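Local coordinates for pancreatic lipase related protein 2 (Equus caballus, PDB 1W52) that probably hydrolyses the ester bonds of galactolipids and triacylglycerols, releasing fatty acids, at residues Phe11-Pro16 against Pro24-Pro29; Lys15-Thr20 against Ser188-Leu193; His149-Ser154 against Arg173-Asp178; Leu177-Pro182 against Val201-Thr206. All blocks are in the same frame, centred on the assembly; numbering follows the deposited sequence.

Contact 1: residues Phe11-Pro16 against Pro24-Pro29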
loop_
_atom_site.group_PDB
_atom_site.type_symbol
_atom_site.label_atom_id
_atom_site.label_comp_id
_atom_site.label_asym_id
_atom_site.label_seq_id
_atom_site.Cartn_x
_atom_site.Cartn_y
_atom_site.Cartn_z
ATOM N N PHE A 11 -17.375 25.533 11.083
ATOM C CA PHE A 11 -17.771 24.267 10.524
ATOM C C PHE A 11 -19.237 24.293 10.188
ATOM O O PHE A 11 -20.063 24.075 11.051
ATOM C CB PHE A 11 -17.460 23.194 11.554
ATOM C CG PHE A 11 -16.026 23.201 11.995
ATOM C CD1 PHE A 11 -15.583 24.123 12.910
ATOM C CD2 PHE A 11 -15.102 22.301 11.451
ATOM C CE1 PHE A 11 -14.253 24.138 13.300
ATOM C CE2 PHE A 11 -13.758 22.317 11.842
ATOM C CZ PHE A 11 -13.340 23.231 12.769
ATOM N N SER A 12 -19.540 24.583 8.926
ATOM C CA SER A 12 -20.919 24.573 8.450
ATOM C C SER A 12 -21.459 23.168 8.300
ATOM O O SER A 12 -21.005 22.417 7.434
ATOM C CB SER A 12 -21.060 25.247 7.085
ATOM O OG SER A 12 -22.341 24.947 6.520
ATOM N N ASP A 13 -22.481 22.837 9.079
ATOM C CA ASP A 13 -23.151 21.543 8.941
ATOM C C ASP A 13 -23.908 21.350 7.628
ATOM O O ASP A 13 -24.548 20.338 7.456
ATOM C CB ASP A 13 -24.077 21.278 10.151
ATOM C CG ASP A 13 -25.556 21.493 9.860
ATOM O OD1 ASP A 13 -25.957 22.326 8.980
ATOM O OD2 ASP A 13 -26.390 20.841 10.525
ATOM N N ASP A 14 -23.852 22.277 6.689
ATOM C CA ASP A 14 -24.596 22.025 5.471
ATOM C C ASP A 14 -23.708 21.598 4.326
ATOM O O ASP A 14 -22.547 21.869 4.291
ATOM C CB ASP A 14 -25.575 23.179 5.106
ATOM C CG ASP A 14 -24.862 24.461 4.663
ATOM O OD1 ASP A 14 -24.295 24.471 3.544
ATOM O OD2 ASP A 14 -24.836 25.509 5.353
ATOM N N LYS A 15 -24.315 20.857 3.430
ATOM C CA LYS A 15 -23.705 20.352 2.212
ATOM C C LYS A 15 -22.391 21.069 1.876
ATOM O O LYS A 15 -22.317 22.270 2.085
ATOM C CB LYS A 15 -24.729 20.481 1.053
ATOM C CG LYS A 15 -26.178 19.992 1.434
ATOM C CD LYS A 15 -27.228 20.259 0.375
ATOM C CE LYS A 15 -27.199 19.171 -0.670
ATOM N NZ LYS A 15 -27.635 19.721 -1.970
ATOM N N PRO A 16 -21.350 20.363 1.393
ATOM C CA PRO A 16 -21.274 18.894 1.340
ATOM C C PRO A 16 -20.826 18.199 2.615
ATOM O O PRO A 16 -20.607 16.991 2.560
ATOM C CB PRO A 16 -20.243 18.644 0.226
ATOM C CG PRO A 16 -19.320 19.755 0.317
ATOM C CD PRO A 16 -20.174 20.962 0.746
ATOM N N PRO A 24 -26.169 11.333 4.968
ATOM C CA PRO A 24 -27.587 11.741 4.858
ATOM C C PRO A 24 -28.081 12.558 6.039
ATOM O O PRO A 24 -28.815 13.513 5.848
ATOM C CB PRO A 24 -28.345 10.407 4.759
ATOM C CG PRO A 24 -27.309 9.408 4.370
ATOM C CD PRO A 24 -26.025 9.864 4.998
ATOM N N LEU A 25 -27.686 12.184 7.238
ATOM C CA LEU A 25 -28.077 12.922 8.409
ATOM C C LEU A 25 -27.166 14.183 8.555
ATOM O O LEU A 25 -26.033 14.231 8.030
ATOM C CB LEU A 25 -27.996 11.984 9.616
ATOM C CG LEU A 25 -29.113 12.067 10.668
ATOM C CD1 LEU A 25 -29.484 10.674 11.188
ATOM C CD2 LEU A 25 -28.703 13.012 11.847
ATOM N N LYS A 26 -27.677 15.215 9.232
ATOM C CA LYS A 26 -26.897 16.416 9.585
ATOM C C LYS A 26 -26.390 16.317 11.025
ATOM O O LYS A 26 -27.164 16.202 11.976
ATOM C CB LYS A 26 -27.705 17.717 9.371
ATOM C CG LYS A 26 -28.151 17.927 7.907
ATOM C CD LYS A 26 -27.813 19.310 7.317
ATOM C CE LYS A 26 -27.948 19.281 5.784
ATOM N NZ LYS A 26 -27.490 20.482 5.000
ATOM N N SER A 27 -25.070 16.278 11.158
ATOM C CA SER A 27 -24.415 16.460 12.437
ATOM C C SER A 27 -23.283 17.472 12.262
ATOM O O SER A 27 -23.018 17.977 11.154
ATOM C CB SER A 27 -23.909 15.134 13.063
ATOM O OG SER A 27 -23.319 14.246 12.130
ATOM N N LEU A 28 -22.656 17.782 13.397
ATOM C CA LEU A 28 -21.490 18.652 13.485
ATOM C C LEU A 28 -20.333 18.021 14.323
ATOM O O LEU A 28 -20.545 17.165 15.218
ATOM C CB LEU A 28 -21.905 19.980 14.126
ATOM C CG LEU A 28 -22.554 21.064 13.258
ATOM C CD1 LEU A 28 -22.993 22.155 14.195
ATOM C CD2 LEU A 28 -21.602 21.620 12.171
ATOM N N PRO A 29 -19.107 18.441 14.010
ATOM C CA PRO A 29 -17.916 17.975 14.725
ATOM C C PRO A 29 -18.040 18.176 16.175
ATOM O O PRO A 29 -18.785 19.009 16.580
ATOM C CB PRO A 29 -16.817 18.875 14.187
ATOM C CG PRO A 29 -17.278 19.173 12.788
ATOM C CD PRO A 29 -18.774 19.325 12.875
#
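Leu-28 and Pro-29 supply the apolar half of this contact against Phe-11 and Asp-13. With CG of Leu-28 anti to the carbonyl carbon (chi1 -82°), the branch carrying CD2 reaches two parts of the facing loop, the backbone Phe-11 O at 3.1 Å and the methylene carbon CB of Asp-13 at 3.2 Å. Beyond it, Pro-29 CG meets CD2 on the Phe-11 ring at 4.0 Å, the two side chains crossing at a slant.

The other half centres on the Lys-26 chain, whose methylenes lie against Asp-13 oxygens as the two side chains cross at about a right angle. Lys-26 CB lies 3.6 Å from Asp-13 OD2, and Lys-26 CD packs 3.4 Å from the backbone Asp-13 O. The chain bends at chi2, and its amino group finishes beside Asp-14 CB, with Asp-13 OD1 4.6 Å from Lys-26 NZ, so the opposite charges are near without touching. NZ also makes a weak hydrogen bond to Ala-18 O, while Asp-13 OD1 has a weak one with Lys-1 N. An alanine in place of Asp-13 would probably leave the Lys-26 chain without its carboxylate neighbour and take from Lys-1 N its weak bond to OD1.

Within 11-16, Asp-14 N donates to Ser-12 OG over 3.1 Å. Helix 116-141 touches Phe-11 through Arg-124, and Pro-29 through Gln-121 and Ile-125. The Ser-12 bond defines an ST turn, which shapes a loop running roughly counter to its partner in the connection from strand 9-11 to helix 32-35 of the lipase fold.

Contact 2: residues Lys15-Thr20 against Ser188-Leu193. With CA (calcium ion), chain E.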
loop_
_atom_site.group_PDB
_atom_site.type_symbol
_atom_site.label_atom_id
_atom_site.label_comp_id
_atom_site.label_asym_id
_atom_site.label_seq_id
_atom_site.Cartn_x
_atom_site.Cartn_y
_atom_site.Cartn_z
ATOM N N LYS A 15 -24.315 20.857 3.430
ATOM C CA LYS A 15 -23.705 20.352 2.212
ATOM C C LYS A 15 -22.391 21.069 1.876
ATOM O O LYS A 15 -22.317 22.270 2.085
ATOM C CB LYS A 15 -24.729 20.481 1.053
ATOM C CG LYS A 15 -26.178 19.992 1.434
ATOM C CD LYS A 15 -27.228 20.259 0.375
ATOM C CE LYS A 15 -27.199 19.171 -0.670
ATOM N NZ LYS A 15 -27.635 19.721 -1.970
ATOM N N PRO A 16 -21.350 20.363 1.393
ATOM C CA PRO A 16 -21.274 18.894 1.340
ATOM C C PRO A 16 -20.826 18.199 2.615
ATOM O O PRO A 16 -20.607 16.991 2.560
ATOM C CB PRO A 16 -20.243 18.644 0.226
ATOM C CG PRO A 16 -19.320 19.755 0.317
ATOM C CD PRO A 16 -20.174 20.962 0.746
ATOM N N TRP A 17 -20.758 18.909 3.735
ATOM C CA TRP A 17 -20.341 18.281 4.989
ATOM C C TRP A 17 -21.361 17.342 5.596
ATOM O O TRP A 17 -21.005 16.519 6.437
ATOM C CB TRP A 17 -19.927 19.343 6.000
ATOM C CG TRP A 17 -18.913 20.265 5.373
ATOM C CD1 TRP A 17 -19.143 21.502 4.879
ATOM C CD2 TRP A 17 -17.531 19.983 5.107
ATOM N NE1 TRP A 17 -17.988 22.031 4.353
ATOM C CE2 TRP A 17 -16.982 21.120 4.482
ATOM C CE3 TRP A 17 -16.691 18.906 5.381
ATOM C CZ2 TRP A 17 -15.645 21.207 4.125
ATOM C CZ3 TRP A 17 -15.385 18.978 5.005
ATOM C CH2 TRP A 17 -14.868 20.117 4.371
ATOM N N ALA A 18 -22.617 17.471 5.166
ATOM C CA ALA A 18 -23.761 16.717 5.711
ATOM C C ALA A 18 -25.032 17.046 4.943
ATOM O O ALA A 18 -25.141 18.129 4.386
ATOM C CB ALA A 18 -23.966 16.967 7.234
ATOM N N GLY A 19 -25.997 16.123 4.954
ATOM C CA GLY A 19 -27.136 16.161 4.040
ATOM C C GLY A 19 -26.723 15.895 2.609
ATOM O O GLY A 19 -27.190 16.526 1.673
ATOM N N THR A 20 -25.793 14.966 2.464
ATOM C CA THR A 20 -25.405 14.450 1.171
ATOM C C THR A 20 -25.934 13.046 1.106
ATOM O O THR A 20 -26.284 12.421 2.115
ATOM C CB THR A 20 -23.861 14.396 1.040
ATOM O OG1 THR A 20 -23.262 15.529 1.685
ATOM C CG2 THR A 20 -23.415 14.522 -0.416
ATOM N N SER A 188 -18.030 15.380 -2.821
ATOM C CA SER A 188 -17.279 16.566 -3.151
ATOM C C SER A 188 -15.883 16.329 -2.654
ATOM O O SER A 188 -15.695 15.657 -1.624
ATOM C CB SER A 188 -17.829 17.788 -2.433
ATOM O OG SER A 188 -17.188 18.961 -2.904
ATOM N N GLU A 189 -14.925 16.906 -3.374
ATOM C CA GLU A 189 -13.534 16.729 -3.091
ATOM C C GLU A 189 -13.283 17.557 -1.861
ATOM O O GLU A 189 -12.308 17.378 -1.162
ATOM C CB GLU A 189 -12.703 17.164 -4.293
ATOM C CG GLU A 189 -13.145 16.540 -5.630
ATOM C CD GLU A 189 -12.312 17.017 -6.820
ATOM O OE1 GLU A 189 -12.427 18.197 -7.184
ATOM O OE2 GLU A 189 -11.539 16.242 -7.416
ATOM N N GLU A 190 -14.202 18.447 -1.560
ATOM C CA GLU A 190 -14.077 19.276 -0.382
ATOM C C GLU A 190 -13.993 18.423 0.899
ATOM O O GLU A 190 -13.374 18.818 1.908
ATOM C CB GLU A 190 -15.232 20.311 -0.341
ATOM C CG GLU A 190 -15.301 21.100 0.962
ATOM C CD GLU A 190 -16.024 22.450 0.873
ATOM O OE1 GLU A 190 -16.948 22.594 0.046
ATOM O OE2 GLU A 190 -15.689 23.373 1.663
ATOM N N VAL A 191 -14.603 17.237 0.850
ATOM C CA VAL A 191 -14.834 16.397 2.066
ATOM C C VAL A 191 -13.956 15.180 2.111
ATOM O O VAL A 191 -13.724 14.621 3.164
ATOM C CB VAL A 191 -16.324 15.917 2.197
ATOM C CG1 VAL A 191 -17.248 17.122 2.292
ATOM C CG2 VAL A 191 -16.721 15.060 1.021
ATOM N N ARG A 192 -13.475 14.795 0.952
ATOM C CA ARG A 192 -12.661 13.655 0.850
ATOM C C ARG A 192 -11.184 14.036 0.622
ATOM O O ARG A 192 -10.642 14.941 1.294
ATOM C CB ARG A 192 -13.258 12.707 -0.204
ATOM C CG ARG A 192 -13.302 13.186 -1.636
ATOM C CD ARG A 192 -13.919 12.186 -2.487
ATOM N NE ARG A 192 -13.937 12.432 -3.923
ATOM C CZ ARG A 192 -12.866 12.531 -4.715
ATOM N NH1 ARG A 192 -11.633 12.511 -4.231
ATOM N NH2 ARG A 192 -13.024 12.693 -6.021
ATOM N N LEU A 193 -10.528 13.237 -0.213
ATOM C CA LEU A 193 -9.119 13.293 -0.476
ATOM C C LEU A 193 -8.997 13.077 -1.984
ATOM O O LEU A 193 -9.557 12.107 -2.554
ATOM C CB LEU A 193 -8.368 12.200 0.301
ATOM C CG LEU A 193 -7.032 11.770 -0.384
ATOM C CD1 LEU A 193 -6.092 12.942 -0.495
ATOM C CD2 LEU A 193 -6.254 10.585 0.244
HETATM CA CA CA E . -10.073 17.155 -1.099
#
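Pro-16 approaches Ser-188 to 6.4 Å between CA atoms and Trp-17 approaches Val-191 to 6.5 Å between CA atoms, two loops meeting just after the cis peptide bond that precedes Pro-16. CB of Pro-16 rests 3.7 Å from Ser-188 CB. Its ring also faces Glu-190, whose OE1 lies beside CG and CD, and Val-191, whose CG1 is 3.9 Å from Pro-16 CG.

Val-191 CG1 then does double duty, as it also sits over one face of the indole. It lies 4.0 Å from the centroid of the Trp-17 six-membered ring and 26° off the ring normal, a CH-pi contact displaced toward the rim at CE3.

The loop offering these groups is a calcium-binding one: Glu-189 O holds the calcium ion at 2.2 Å, and Asp-194 and Asp-197 bind the same ion through their carboxylates. CB of Glu-189 points away from the Trp-17 loop, that of Glu-190 toward it.

With CG anti to its backbone N (chi1 172°), Glu-190 lays its chain across the indole at about a right angle, CG being 3.2 Å from Trp-17 CZ2. The carboxylate is turned 71° against the indole plane, and its OE2 makes a long, weak ion pair with Arg-165 NH1. An alanine in place of Trp-17 would probably open a gap beside Val-191 CG1 and Glu-190 CG and leave Arg-124 without its cation-pi partner. Backbone Trp-17 O is hydrogen-bonded to Gln-121 NE2 on helix 116-141, while helix 155-166 touches the indole through Glu-162.

Contact 3: residues His149-Ser154 against Arg173-Asp178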
loop_
_atom_site.group_PDB
_atom_site.type_symbol
_atom_site.label_atom_id
_atom_site.label_comp_id
_atom_site.label_asym_id
_atom_site.label_seq_id
_atom_site.Cartn_x
_atom_site.Cartn_y
_atom_site.Cartn_z
ATOM N N HIS A 149 5.033 15.907 4.606
ATOM C CA HIS A 149 4.409 14.668 4.129
ATOM C C HIS A 149 3.405 14.197 5.142
ATOM O O HIS A 149 3.772 13.897 6.311
ATOM C CB HIS A 149 5.447 13.593 4.029
ATOM C CG HIS A 149 4.935 12.300 3.485
ATOM N ND1 HIS A 149 5.542 11.088 3.760
ATOM C CD2 HIS A 149 3.906 12.032 2.650
ATOM C CE1 HIS A 149 4.909 10.133 3.109
ATOM N NE2 HIS A 149 3.909 10.675 2.434
ATOM N N ILE A 150 2.142 14.151 4.732
ATOM C CA ILE A 150 1.148 13.605 5.621
ATOM C C ILE A 150 0.758 12.236 5.184
ATOM O O ILE A 150 0.454 12.032 4.033
ATOM C CB ILE A 150 -0.057 14.443 5.671
ATOM C CG1 ILE A 150 0.294 15.817 6.194
ATOM C CG2 ILE A 150 -1.001 13.840 6.716
ATOM C CD1 ILE A 150 -0.763 16.812 5.984
ATOM N N ILE A 151 0.753 11.293 6.108
ATOM C CA ILE A 151 0.397 9.917 5.776
ATOM C C ILE A 151 -0.820 9.545 6.601
ATOM O O ILE A 151 -0.704 9.485 7.806
ATOM C CB ILE A 151 1.537 8.964 6.164
ATOM C CG1 ILE A 151 2.897 9.428 5.668
ATOM C CG2 ILE A 151 1.275 7.622 5.584
ATOM C CD1 ILE A 151 4.065 8.502 6.160
ATOM N N GLY A 152 -1.961 9.270 5.995
ATOM C CA GLY A 152 -3.144 8.945 6.787
ATOM C C GLY A 152 -3.750 7.591 6.429
ATOM O O GLY A 152 -3.856 7.250 5.262
ATOM N N HIS A 153 -4.169 6.824 7.424
ATOM C CA HIS A 153 -4.907 5.562 7.200
ATOM C C HIS A 153 -6.445 5.684 7.399
ATOM O O HIS A 153 -6.894 6.219 8.393
ATOM C CB HIS A 153 -4.394 4.431 8.124
ATOM C CG HIS A 153 -5.215 3.179 8.014
ATOM N ND1 HIS A 153 -6.179 2.838 8.941
ATOM C CD2 HIS A 153 -5.276 2.227 7.044
ATOM C CE1 HIS A 153 -6.772 1.716 8.560
ATOM N NE2 HIS A 153 -6.264 1.336 7.402
ATOM N N SER A 154 -7.225 5.133 6.458
ATOM C CA SER A 154 -8.688 5.057 6.564
ATOM C C SER A 154 -9.214 6.457 6.748
ATOM O O SER A 154 -9.062 7.298 5.896
ATOM C CB SER A 154 -9.171 4.108 7.708
ATOM O OG SER A 154 -10.616 4.069 7.910
ATOM N N ARG A 173 3.270 16.415 0.078
ATOM C CA ARG A 173 2.735 15.076 -0.131
ATOM C C ARG A 173 1.836 14.601 0.972
ATOM O O ARG A 173 2.151 14.709 2.165
ATOM C CB ARG A 173 3.864 14.100 -0.234
ATOM C CG ARG A 173 3.497 12.714 -0.593
ATOM C CD ARG A 173 4.684 11.828 -0.412
ATOM N NE ARG A 173 4.508 10.485 -0.934
ATOM C CZ ARG A 173 5.256 9.448 -0.564
ATOM N NH1 ARG A 173 6.209 9.624 0.339
ATOM N NH2 ARG A 173 5.073 8.239 -1.095
ATOM N N VAL A 174 0.712 14.052 0.543
ATOM C CA VAL A 174 -0.155 13.301 1.417
ATOM C C VAL A 174 -0.286 11.941 0.755
ATOM O O VAL A 174 -0.395 11.823 -0.475
ATOM C CB VAL A 174 -1.516 14.009 1.720
ATOM C CG1 VAL A 174 -2.164 14.444 0.498
ATOM C CG2 VAL A 174 -2.485 13.060 2.398
ATOM N N THR A 175 -0.177 10.930 1.600
ATOM C CA THR A 175 -0.285 9.533 1.225
ATOM C C THR A 175 -1.516 8.961 1.907
ATOM O O THR A 175 -1.684 9.074 3.131
ATOM C CB THR A 175 0.946 8.797 1.717
ATOM O OG1 THR A 175 2.111 9.221 0.968
ATOM C CG2 THR A 175 0.794 7.319 1.447
ATOM N N GLY A 176 -2.396 8.364 1.122
ATOM C CA GLY A 176 -3.621 7.781 1.662
ATOM C C GLY A 176 -3.522 6.272 1.844
ATOM O O GLY A 176 -3.539 5.550 0.881
ATOM N N LEU A 177 -3.397 5.791 3.066
ATOM C CA LEU A 177 -3.400 4.351 3.313
ATOM C C LEU A 177 -4.834 3.821 3.476
ATOM O O LEU A 177 -5.502 4.042 4.504
ATOM C CB LEU A 177 -2.572 4.049 4.539
ATOM C CG LEU A 177 -1.139 4.523 4.398
ATOM C CD1 LEU A 177 -0.381 3.750 5.387
ATOM C CD2 LEU A 177 -0.543 4.243 3.030
ATOM N N ASP A 178 -5.277 3.141 2.417
ATOM C CA ASP A 178 -6.676 2.731 2.204
ATOM C C ASP A 178 -7.733 3.691 2.745
ATOM O O ASP A 178 -8.362 3.479 3.787
ATOM C CB ASP A 178 -6.908 1.353 2.760
ATOM C CG ASP A 178 -8.141 0.688 2.181
ATOM O OD1 ASP A 178 -8.359 0.663 0.907
ATOM O OD2 ASP A 178 -8.936 0.148 2.984
#
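Arg-173 lies alongside His-149, its extended chain pointing the same way and its guanidinium plane only 7° from that of the imidazole, with His-149 NE2 over one guanidinium face. A salt bridge to Asp-202 engages its NH2. Arg-173 O receives Ile-150 N at 2.6 Å, the first bond of a parallel ladder. Val-174 packs CB against Ile-150 CB at 4.2 Å on the face shared with helix 155-166. Thr-175 returns to the His-149 face: its OG1 accepts from His-149 NE2 at 2.7 Å, nearly straight (175°) and in the ring plane, and is also bonded to Asp-202. Its N and O bind Ile-150 O and Gly-152 N. Gly-176 pairs with Gly-152. Leu-177 donates N to Gly-152 O and touches Ile-151 CG2 with CG at 4.1 Å. Leu-177 O accepts from Ser-154 N over 2.8 Å. Asp-178 follows the strand end, its OD2 bound to His-265, which also bonds Ser-154 OG, consistent with a Ser-His-Asp triad on a nucleophile elbow. Strands 148-153 and 173-177 with helix 155-166 form a beta-alpha-beta unit, flanked by strand 72-76 beyond 148-153 and helix 257-277 over the His-149 face.

Contact 4: residues Leu177-Pro182 against Val201-Thr206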
loop_
_atom_site.group_PDB
_atom_site.type_symbol
_atom_site.label_atom_id
_atom_site.label_comp_id
_atom_site.label_asym_id
_atom_site.label_seq_id
_atom_site.Cartn_x
_atom_site.Cartn_y
_atom_site.Cartn_z
ATOM N N LEU A 177 -3.397 5.791 3.066
ATOM C CA LEU A 177 -3.400 4.351 3.313
ATOM C C LEU A 177 -4.834 3.821 3.476
ATOM O O LEU A 177 -5.502 4.042 4.504
ATOM C CB LEU A 177 -2.572 4.049 4.539
ATOM C CG LEU A 177 -1.139 4.523 4.398
ATOM C CD1 LEU A 177 -0.381 3.750 5.387
ATOM C CD2 LEU A 177 -0.543 4.243 3.030
ATOM N N ASP A 178 -5.277 3.141 2.417
ATOM C CA ASP A 178 -6.676 2.731 2.204
ATOM C C ASP A 178 -7.733 3.691 2.745
ATOM O O ASP A 178 -8.362 3.479 3.787
ATOM C CB ASP A 178 -6.908 1.353 2.760
ATOM C CG ASP A 178 -8.141 0.688 2.181
ATOM O OD1 ASP A 178 -8.359 0.663 0.907
ATOM O OD2 ASP A 178 -8.936 0.148 2.984
ATOM N N PRO A 179 -7.931 4.769 2.006
ATOM C CA PRO A 179 -8.889 5.800 2.419
ATOM C C PRO A 179 -10.267 5.187 2.628
ATOM O O PRO A 179 -10.703 4.367 1.848
ATOM C CB PRO A 179 -8.905 6.762 1.241
ATOM C CG PRO A 179 -7.598 6.479 0.482
ATOM C CD PRO A 179 -7.241 5.072 0.734
ATOM N N ALA A 180 -10.953 5.620 3.670
ATOM C CA ALA A 180 -12.261 5.088 4.003
ATOM C C ALA A 180 -13.242 5.326 2.873
ATOM O O ALA A 180 -13.158 6.354 2.192
ATOM C CB ALA A 180 -12.765 5.741 5.254
ATOM N N GLU A 181 -14.164 4.380 2.700
ATOM C CA GLU A 181 -15.233 4.495 1.723
ATOM C C GLU A 181 -16.495 5.188 2.253
ATOM O O GLU A 181 -16.854 6.216 1.736
ATOM C CB GLU A 181 -15.590 3.135 1.148
ATOM C CG GLU A 181 -16.621 3.264 0.053
ATOM C CD GLU A 181 -16.927 1.968 -0.658
ATOM O OE1 GLU A 181 -16.137 0.944 -0.571
ATOM O OE2 GLU A 181 -17.969 2.022 -1.341
ATOM N N PRO A 182 -17.182 4.614 3.253
ATOM C CA PRO A 182 -18.437 5.186 3.779
ATOM C C PRO A 182 -18.379 6.672 3.991
ATOM O O PRO A 182 -17.525 7.089 4.744
ATOM C CB PRO A 182 -18.547 4.549 5.147
ATOM C CG PRO A 182 -17.900 3.257 4.994
ATOM C CD PRO A 182 -16.817 3.403 4.010
ATOM N N VAL A 201 -0.164 13.277 -4.243
ATOM C CA VAL A 201 -1.011 12.344 -3.502
ATOM C C VAL A 201 -0.803 10.953 -4.077
ATOM O O VAL A 201 -1.008 10.707 -5.279
ATOM C CB VAL A 201 -2.542 12.702 -3.604
ATOM C CG1 VAL A 201 -3.402 11.748 -2.769
ATOM C CG2 VAL A 201 -2.852 14.167 -3.176
ATOM N N ASP A 202 -0.438 10.039 -3.202
ATOM C CA ASP A 202 -0.318 8.639 -3.587
ATOM C C ASP A 202 -1.205 7.777 -2.698
ATOM O O ASP A 202 -1.246 7.942 -1.490
ATOM C CB ASP A 202 1.126 8.159 -3.458
ATOM C CG ASP A 202 1.718 8.439 -2.075
ATOM O OD1 ASP A 202 1.351 9.495 -1.463
ATOM O OD2 ASP A 202 2.541 7.658 -1.539
ATOM N N VAL A 203 -1.886 6.822 -3.284
ATOM C CA VAL A 203 -2.815 6.019 -2.530
ATOM C C VAL A 203 -2.520 4.519 -2.633
ATOM O O VAL A 203 -2.247 4.016 -3.705
ATOM C CB VAL A 203 -4.232 6.290 -3.014
ATOM C CG1 VAL A 203 -5.260 5.776 -1.998
ATOM C CG2 VAL A 203 -4.406 7.769 -3.244
ATOM N N ILE A 204 -2.585 3.831 -1.495
ATOM C CA ILE A 204 -2.623 2.374 -1.464
ATOM C C ILE A 204 -4.032 1.858 -1.126
ATOM O O ILE A 204 -4.596 2.219 -0.108
ATOM C CB ILE A 204 -1.586 1.843 -0.481
ATOM C CG1 ILE A 204 -0.237 2.366 -0.891
ATOM C CG2 ILE A 204 -1.516 0.313 -0.526
ATOM C CD1 ILE A 204 0.847 2.053 0.132
ATOM N N HIS A 205 -4.566 1.007 -2.008
ATOM C CA HIS A 205 -5.928 0.459 -1.904
ATOM C C HIS A 205 -5.857 -1.038 -1.562
ATOM O O HIS A 205 -5.493 -1.840 -2.420
ATOM C CB HIS A 205 -6.642 0.515 -3.246
ATOM C CG HIS A 205 -6.853 1.893 -3.813
ATOM N ND1 HIS A 205 -8.063 2.550 -3.730
ATOM C CD2 HIS A 205 -6.044 2.683 -4.566
ATOM C CE1 HIS A 205 -7.976 3.700 -4.377
ATOM N NE2 HIS A 205 -6.758 3.810 -4.882
ATOM N N THR A 206 -6.198 -1.396 -0.322
ATOM C CA THR A 206 -6.194 -2.792 0.114
ATOM C C THR A 206 -7.564 -3.404 0.405
ATOM O O THR A 206 -7.620 -4.598 0.549
ATOM C CB THR A 206 -5.313 -2.998 1.369
ATOM O OG1 THR A 206 -5.745 -2.113 2.424
ATOM C CG2 THR A 206 -3.839 -2.605 1.082
#
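With CG anti to its backbone N (chi1 -161°), Asp-178 places its carboxylate carbon beside Thr-206, whose OG1 is set between backbone N and carbonyl carbon (chi1 55°) and lies 3.7 Å from Asp-178 CG. That hydroxyl is hydrogen-bonded to Asn-264 O. Thr-206 N donates to Asp-178 OD1 at 3.2 Å, from above the carboxylate plane, 66° out of it, while OD2 is hydrogen-bonded to His-265 ND1. In the other direction, Asp-178 N donates to Ile-204 O over 2.8 Å. The acid is thus tied by its backbone to Ile-204 at the strand end and by OD1 to Thr-206 just beyond it; the OD1 bond would probably limit the carboxylate's turning.

This is the strand-end site of the predicted charge-relay aspartate in an alpha/beta hydrolase sheet. The acid follows strand 173-177, as in classical pancreatic lipase, and the adjacent parallel strand 201-204 braces it.

Apolar contacts accompany these bonds. Leu-177 and Ile-204, bridged in register, run side by side with CD2 of the leucine 3.9 Å from CD1 of the isoleucine, and Leu-177 also touches Phe-269 on helix 257-277. Past the acid, Pro-179 CD lies 3.4 Å from Val-203 CG1, the side chains meeting at a slant. Pro-179 also touches Ala-157 and His-158 of helix 155-166.

All four contacts belong to the lipase domain, and they form two groups. Contacts 3 and 4, with centres about 8 Å apart, share Leu-177 and Asp-178 and join three consecutive strands of the central sheet, 148-153, 173-177 and 201-204, with the predicted nucleophile Ser-154 and acid Asp-178 directly after the first two. Contacts 1 and 2, centres about 9 Å apart, share Lys-15 and Pro-16 and lie in peripheral loops. Contact 1 closes early in the chain; contact 2 ties the same N-terminal region to the calcium loop that follows strand 173-177, so its span encloses contact 3 and crosses contact 4. Leu-193 links the groups, packing on Gly-176 and Val-201, which connects the calcium loop to the sheet.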